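Local coordinates for protein Sqt1 (Chaetomium thermophilum, PDB 4ZOY) that probably acts as a dedicated chaperone in ribosome biogenesis, capturing a newly made ribosomal protein (Rpl10 in the yeast relative) as it leaves the ribosome, at residues 137-142 / 161-166. Residues are numbered along the deposited sequence; the frame is centred on the assembly and turned at random.
Sequences QETEEI and ASDGSV
The carboxylate of D163 has the backbone N of S165 over one face and water 2 over the other, while the methyl of T139 stands obliquely off its two oxygens on the water 2 side, CG2 4.3 Å from OD1. OD1 takes two bonds: the hydroxyl OG of S165 comes in on the syn side, nearly level with the group, while the backbone N of S165 donates from 47° out of the plane, at 3.0 Å. That second bond closes an Asx turn. The other oxygen, OD2, accepts from water 1, which lies close to the plane and also donates to the carbonyl O of E138, and more weakly from water 2, which sits almost straight above OD2 and takes the N-H of E140.

The Asx turn overlaps the end of a type I beta turn, A161 to G164, linking strands 156-161 and 166-171 of one blade. The Asp-Gly pair sits where WD40 repeats commonly carry it, in a propeller whose eight four-stranded sheets make eight blades. Segment 137-142 comes over from the preceding blade to start strand 142-147, and S162 N donates to E141 O at 3.0 Å, just beyond the pairing of I142 with A161.

T139 stands over the A161 methyl: its CB, OG1 and CG2 all lie near CB of A161. CG2, anti to the carbonyl carbon, also reaches OG of S165 at 3.5 Å. W167 touches T139 too and donates to OG of S165.

E141 runs extended alongside S162, with CB 3.4 Å from OG and OE1 3.7 Å from CB of S162. A glycine here removes that whole side chain and would probably leave the S162 hydroxymethyl without packing on that side. Water 3 joins OG of S162 to the N-H of E141.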
loop_
_atom_site.group_PDB
_atom_site.type_symbol
_atom_site.label_atom_id
_atom_site.label_comp_id
_atom_site.label_asym_id
_atom_site.label_seq_id
_atom_site.Cartn_x
_atom_site.Cartn_y
_atom_site.Cartn_z
ATOM N N GLN A 137 18.394 -8.370 -8.745
ATOM C CA GLN A 137 17.424 -9.395 -9.126
ATOM C C GLN A 137 17.612 -10.669 -8.303
ATOM O O GLN A 137 18.027 -11.706 -8.822
ATOM C CB GLN A 137 17.528 -9.704 -10.623
ATOM C CG GLN A 137 16.369 -10.529 -11.176
ATOM C CD GLN A 137 16.497 -10.794 -12.666
ATOM O OE1 GLN A 137 17.518 -10.478 -13.280
ATOM N NE2 GLN A 137 15.453 -11.364 -13.258
ATOM N N GLU A 138 17.295 -10.586 -7.015
ATOM C CA GLU A 138 17.471 -11.714 -6.107
ATOM C C GLU A 138 16.299 -12.692 -6.112
ATOM O O GLU A 138 16.418 -13.805 -5.601
ATOM C CB GLU A 138 17.690 -11.211 -4.675
ATOM C CG GLU A 138 18.865 -10.256 -4.489
ATOM C CD GLU A 138 20.222 -10.952 -4.528
ATOM O OE1 GLU A 138 20.265 -12.201 -4.571
ATOM O OE2 GLU A 138 21.246 -10.240 -4.513
ATOM N N THR A 139 15.160 -12.271 -6.658
ATOM C CA THR A 139 13.974 -13.124 -6.726
ATOM C C THR A 139 13.413 -13.135 -8.143
ATOM O O THR A 139 13.863 -12.369 -8.990
ATOM C CB THR A 139 12.867 -12.658 -5.758
ATOM O OG1 THR A 139 12.221 -11.490 -6.282
ATOM C CG2 THR A 139 13.448 -12.344 -4.379
ATOM N N GLU A 140 12.420 -13.985 -8.386
ATOM C CA GLU A 140 11.813 -14.093 -9.714
ATOM C C GLU A 140 10.630 -13.144 -9.915
ATOM O O GLU A 140 10.331 -12.756 -11.045
ATOM C CB GLU A 140 11.366 -15.533 -9.982
ATOM C CG GLU A 140 12.515 -16.534 -9.999
ATOM C CD GLU A 140 12.081 -17.949 -10.345
ATOM O OE1 GLU A 140 10.883 -18.273 -10.197
ATOM O OE2 GLU A 140 12.947 -18.740 -10.772
ATOM N N GLU A 141 9.953 -12.774 -8.828
ATOM C CA GLU A 141 8.765 -11.912 -8.923
ATOM C C GLU A 141 8.599 -11.065 -7.666
ATOM O O GLU A 141 8.445 -11.609 -6.579
ATOM C CB GLU A 141 7.497 -12.748 -9.138
ATOM C CG GLU A 141 7.322 -13.308 -10.546
ATOM C CD GLU A 141 6.106 -14.212 -10.679
ATOM O OE1 GLU A 141 5.213 -14.169 -9.803
ATOM O OE2 GLU A 141 6.040 -14.961 -11.678
ATOM N N ILE A 142 8.605 -9.743 -7.823
ATOM C CA ILE A 142 8.350 -8.813 -6.722
ATOM C C ILE A 142 6.862 -8.502 -6.567
ATOM O O ILE A 142 6.225 -8.036 -7.508
ATOM C CB ILE A 142 9.112 -7.510 -6.931
ATOM C CG1 ILE A 142 10.622 -7.774 -6.836
ATOM C CG2 ILE A 142 8.693 -6.477 -5.887
ATOM C CD1 ILE A 142 11.485 -6.647 -7.358
ATOM N N ALA A 161 8.368 -11.309 -2.099
ATOM C CA ALA A 161 8.419 -11.969 -3.407
ATOM C C ALA A 161 7.568 -13.232 -3.498
ATOM O O ALA A 161 7.052 -13.725 -2.497
ATOM C CB ALA A 161 9.871 -12.297 -3.758
ATOM N N SER A 162 7.441 -13.762 -4.715
ATOM C CA SER A 162 6.594 -14.928 -4.963
ATOM C C SER A 162 7.131 -16.208 -4.325
ATOM O O SER A 162 6.368 -17.155 -4.100
ATOM C CB SER A 162 6.412 -15.145 -6.472
ATOM O OG SER A 162 7.646 -15.428 -7.113
ATOM N N ASP A 163 8.428 -16.236 -4.020
ATOM C CA ASP A 163 9.017 -17.390 -3.328
ATOM C C ASP A 163 8.883 -17.289 -1.808
ATOM O O ASP A 163 9.404 -18.125 -1.072
ATOM C CB ASP A 163 10.488 -17.572 -3.729
ATOM C CG ASP A 163 11.382 -16.415 -3.311
ATOM O OD1 ASP A 163 10.891 -15.411 -2.754
ATOM O OD2 ASP A 163 12.601 -16.504 -3.574
ATOM N N GLY A 164 8.178 -16.260 -1.343
ATOM C CA GLY A 164 7.934 -16.104 0.076
ATOM C C GLY A 164 8.992 -15.277 0.765
ATOM O O GLY A 164 8.858 -14.951 1.937
ATOM N N SER A 165 10.056 -14.940 0.041
ATOM C CA SER A 165 11.163 -14.229 0.677
ATOM C C SER A 165 10.855 -12.746 0.868
ATOM O O SER A 165 10.043 -12.155 0.157
ATOM C CB SER A 165 12.470 -14.412 -0.119
ATOM O OG SER A 165 12.478 -13.677 -1.326
ATOM N N VAL A 166 11.508 -12.170 1.869
ATOM C CA VAL A 166 11.378 -10.767 2.186
ATOM C C VAL A 166 12.780 -10.198 2.269
ATOM O O VAL A 166 13.621 -10.721 3.004
ATOM C CB VAL A 166 10.616 -10.559 3.499
ATOM C CG1 VAL A 166 10.656 -9.096 3.917
ATOM C CG2 VAL A 166 9.178 -11.054 3.346
HETATM O O HOH W 1 15.131 -15.256 -3.270
HETATM O O HOH W 2 12.300 -16.391 -6.565
HETATM O O HOH W 3 10.205 -14.865 -6.357
#